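Local atomic coordinates of superoxide dismutase (Leishmania major, PDB entry 4F2N), a protein that probably catalyses the dismutation of superoxide to molecular oxygen and hydrogen peroxide at a bound iron ion. Residues 61-66 against 110-115. Numbering follows the deposited sequence.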
loop_
_atom_site.group_PDB
_atom_site.type_symbol
_atom_site.label_atom_id
_atom_site.label_comp_id
_atom_site.label_asym_id
_atom_site.label_seq_id
_atom_site.Cartn_x
_atom_site.Cartn_y
_atom_site.Cartn_z
ATOM N N LYS B 61 -7.062 10.133 11.504
ATOM C CA LYS B 61 -5.807 9.396 11.776
ATOM C C LYS B 61 -4.801 9.525 10.648
ATOM O O LYS B 61 -3.740 10.072 10.865
ATOM C CB LYS B 61 -6.000 7.899 12.074
ATOM C CG LYS B 61 -7.157 7.529 12.989
ATOM C CD LYS B 61 -6.966 7.994 14.408
ATOM C CE LYS B 61 -8.255 7.725 15.186
ATOM N NZ LYS B 61 -8.218 8.437 16.479
ATOM N N HIS B 62 -5.127 8.994 9.465
ATOM C CA HIS B 62 -4.191 8.977 8.321
ATOM C C HIS B 62 -3.842 10.355 7.818
ATOM O O HIS B 62 -2.677 10.757 7.800
ATOM C CB HIS B 62 -4.740 8.122 7.179
ATOM C CG HIS B 62 -4.809 6.649 7.509
ATOM N ND1 HIS B 62 -3.772 5.814 7.314
ATOM C CD2 HIS B 62 -5.844 5.878 8.016
ATOM C CE1 HIS B 62 -4.118 4.570 7.693
ATOM N NE2 HIS B 62 -5.399 4.612 8.114
ATOM N N HIS B 63 -4.859 11.113 7.426
ATOM C CA HIS B 63 -4.596 12.432 6.890
ATOM C C HIS B 63 -3.952 13.323 7.926
ATOM O O HIS B 63 -2.973 14.001 7.652
ATOM C CB HIS B 63 -5.881 13.053 6.376
ATOM C CG HIS B 63 -5.650 14.264 5.529
ATOM N ND1 HIS B 63 -6.648 14.906 4.902
ATOM C CD2 HIS B 63 -4.486 14.925 5.193
ATOM C CE1 HIS B 63 -6.146 15.947 4.206
ATOM N NE2 HIS B 63 -4.828 15.962 4.387
ATOM N N SER B 64 -4.499 13.310 9.137
ATOM C CA SER B 64 -3.937 14.113 10.223
ATOM C C SER B 64 -2.447 13.847 10.447
ATOM O O SER B 64 -1.683 14.777 10.695
ATOM C CB SER B 64 -4.713 13.895 11.510
ATOM O OG SER B 64 -4.194 14.749 12.513
ATOM N N ALA B 65 -2.033 12.587 10.343
ATOM C CA ALA B 65 -0.629 12.262 10.560
ATOM C C ALA B 65 0.270 12.884 9.490
ATOM O O ALA B 65 1.378 13.314 9.794
ATOM C CB ALA B 65 -0.417 10.741 10.632
ATOM N N TYR B 66 -0.186 12.909 8.236
ATOM C CA TYR B 66 0.591 13.564 7.157
ATOM C C TYR B 66 0.727 15.071 7.417
ATOM O O TYR B 66 1.785 15.657 7.198
ATOM C CB TYR B 66 -0.099 13.364 5.792
ATOM C CG TYR B 66 -0.122 11.923 5.322
ATOM C CD1 TYR B 66 1.073 11.223 5.099
ATOM C CD2 TYR B 66 -1.323 11.273 5.072
ATOM C CE1 TYR B 66 1.071 9.898 4.650
ATOM C CE2 TYR B 66 -1.342 9.958 4.627
ATOM C CZ TYR B 66 -0.137 9.279 4.408
ATOM O OH TYR B 66 -0.171 7.986 3.951
ATOM N N PHE B 110 -7.541 16.889 -1.859
ATOM C CA PHE B 110 -8.206 16.912 -3.151
ATOM C C PHE B 110 -9.332 15.890 -3.151
ATOM O O PHE B 110 -10.454 16.190 -3.575
ATOM C CB PHE B 110 -7.200 16.632 -4.295
ATOM C CG PHE B 110 -7.813 16.824 -5.654
ATOM C CD1 PHE B 110 -8.061 18.110 -6.141
ATOM C CD2 PHE B 110 -8.147 15.734 -6.439
ATOM C CE1 PHE B 110 -8.627 18.303 -7.400
ATOM C CE2 PHE B 110 -8.727 15.919 -7.698
ATOM C CZ PHE B 110 -8.967 17.196 -8.180
ATOM N N PHE B 111 -9.038 14.694 -2.622
ATOM C CA PHE B 111 -10.034 13.634 -2.439
ATOM C C PHE B 111 -11.276 14.098 -1.676
ATOM O O PHE B 111 -12.400 13.798 -2.108
ATOM C CB PHE B 111 -9.377 12.453 -1.703
ATOM C CG PHE B 111 -10.166 11.179 -1.716
ATOM C CD1 PHE B 111 -10.771 10.699 -2.886
ATOM C CD2 PHE B 111 -10.256 10.413 -0.557
ATOM C CE1 PHE B 111 -11.472 9.492 -2.881
ATOM C CE2 PHE B 111 -10.954 9.186 -0.553
ATOM C CZ PHE B 111 -11.550 8.731 -1.715
ATOM N N TRP B 112 -11.099 14.796 -0.555
ATOM C CA TRP B 112 -12.273 15.268 0.199
ATOM C C TRP B 112 -13.120 16.222 -0.592
ATOM O O TRP B 112 -14.346 16.197 -0.474
ATOM C CB TRP B 112 -11.879 15.917 1.527
ATOM C CG TRP B 112 -10.992 15.052 2.386
ATOM C CD1 TRP B 112 -9.831 15.442 3.058
ATOM C CD2 TRP B 112 -11.154 13.624 2.690
ATOM N NE1 TRP B 112 -9.276 14.378 3.737
ATOM C CE2 TRP B 112 -10.024 13.254 3.556
ATOM C CE3 TRP B 112 -12.076 12.649 2.334
ATOM C CZ2 TRP B 112 -9.858 11.965 4.042
ATOM C CZ3 TRP B 112 -11.896 11.347 2.825
ATOM C CH2 TRP B 112 -10.815 11.009 3.663
ATOM N N LYS B 113 -12.487 17.069 -1.397
ATOM C CA LYS B 113 -13.229 18.012 -2.265
ATOM C C LYS B 113 -14.030 17.299 -3.355
ATOM O O LYS B 113 -15.047 17.844 -3.833
ATOM C CB LYS B 113 -12.273 19.026 -2.913
ATOM C CG LYS B 113 -11.567 19.941 -1.932
ATOM C CD LYS B 113 -12.514 20.894 -1.252
ATOM C CE LYS B 113 -12.683 22.169 -2.060
ATOM N NZ LYS B 113 -13.583 23.076 -1.286
ATOM N N CYS B 114 -13.591 16.092 -3.735
ATOM C CA CYS B 114 -14.285 15.275 -4.730
ATOM C C CYS B 114 -15.514 14.550 -4.198
ATOM O O CYS B 114 -16.193 13.886 -4.978
ATOM C CB CYS B 114 -13.357 14.204 -5.276
ATOM S SG CYS B 114 -12.080 14.965 -6.266
ATOM N N LEU B 115 -15.735 14.614 -2.882
ATOM C CA LEU B 115 -16.786 13.816 -2.248
ATOM C C LEU B 115 -17.785 14.651 -1.470
ATOM O O LEU B 115 -17.446 15.716 -0.919
ATOM C CB LEU B 115 -16.205 12.739 -1.311
ATOM C CG LEU B 115 -15.039 11.896 -1.853
ATOM C CD1 LEU B 115 -14.414 11.030 -0.753
ATOM C CD2 LEU B 115 -15.583 11.031 -2.991
#
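W112 and H63 meet through one hydrogen bond between their rings. The indole N-H of W112 is the donor: NE1 lies 2.9 Å from ND1 of H63. The N-H...N angle is 162°, so the bond is nearly straight. ND1 lies in the indole plane, at the edge of the five-membered ring. NE1 of W112 is tilted 19° out of the imidazole plane of H63. The rings meet rim to rim, and neither covers the face of the other. The centroids of the imidazole and of the five-membered ring of W112 are 5.1 Å apart. Next to the bond, CD1 of W112 comes within 3.9 Å of CE1 of H63, an ordinary packing distance.

The backbones stay well apart, with 10.6 Å between CA of H63 and CA of W112. Both side chains point toward the other segment, and the two rings bridge the gap. In H63, CG is anti to the backbone N (chi1 -167°), which carries the ring off helix 52-71 toward W112.

H63 is held from a second side, because its NE2 is hydrogen-bonded to ND1 of H105. Both ring nitrogens of this buried histidine have a partner. With ND1 accepting from the indole, the proton of a neutral H63 would be expected on NE2. The indole of W112 packs edge-to-face with H58, an iron ligand, and with Y59. Its side chain lies about 6 Å from the iron, so the bond to H63 belongs to the surroundings of the metal site.

The contact ties two helices of the alpha-hairpin domain of the iron/manganese superoxide dismutase fold. Helix 52-71 supplies H63 and helix 96-113 supplies W112. Loop residues L35 and P36 touch H63 and L38 touches W112, while the neighbouring residue F111 packs on strand 185-191 and helix 205-212.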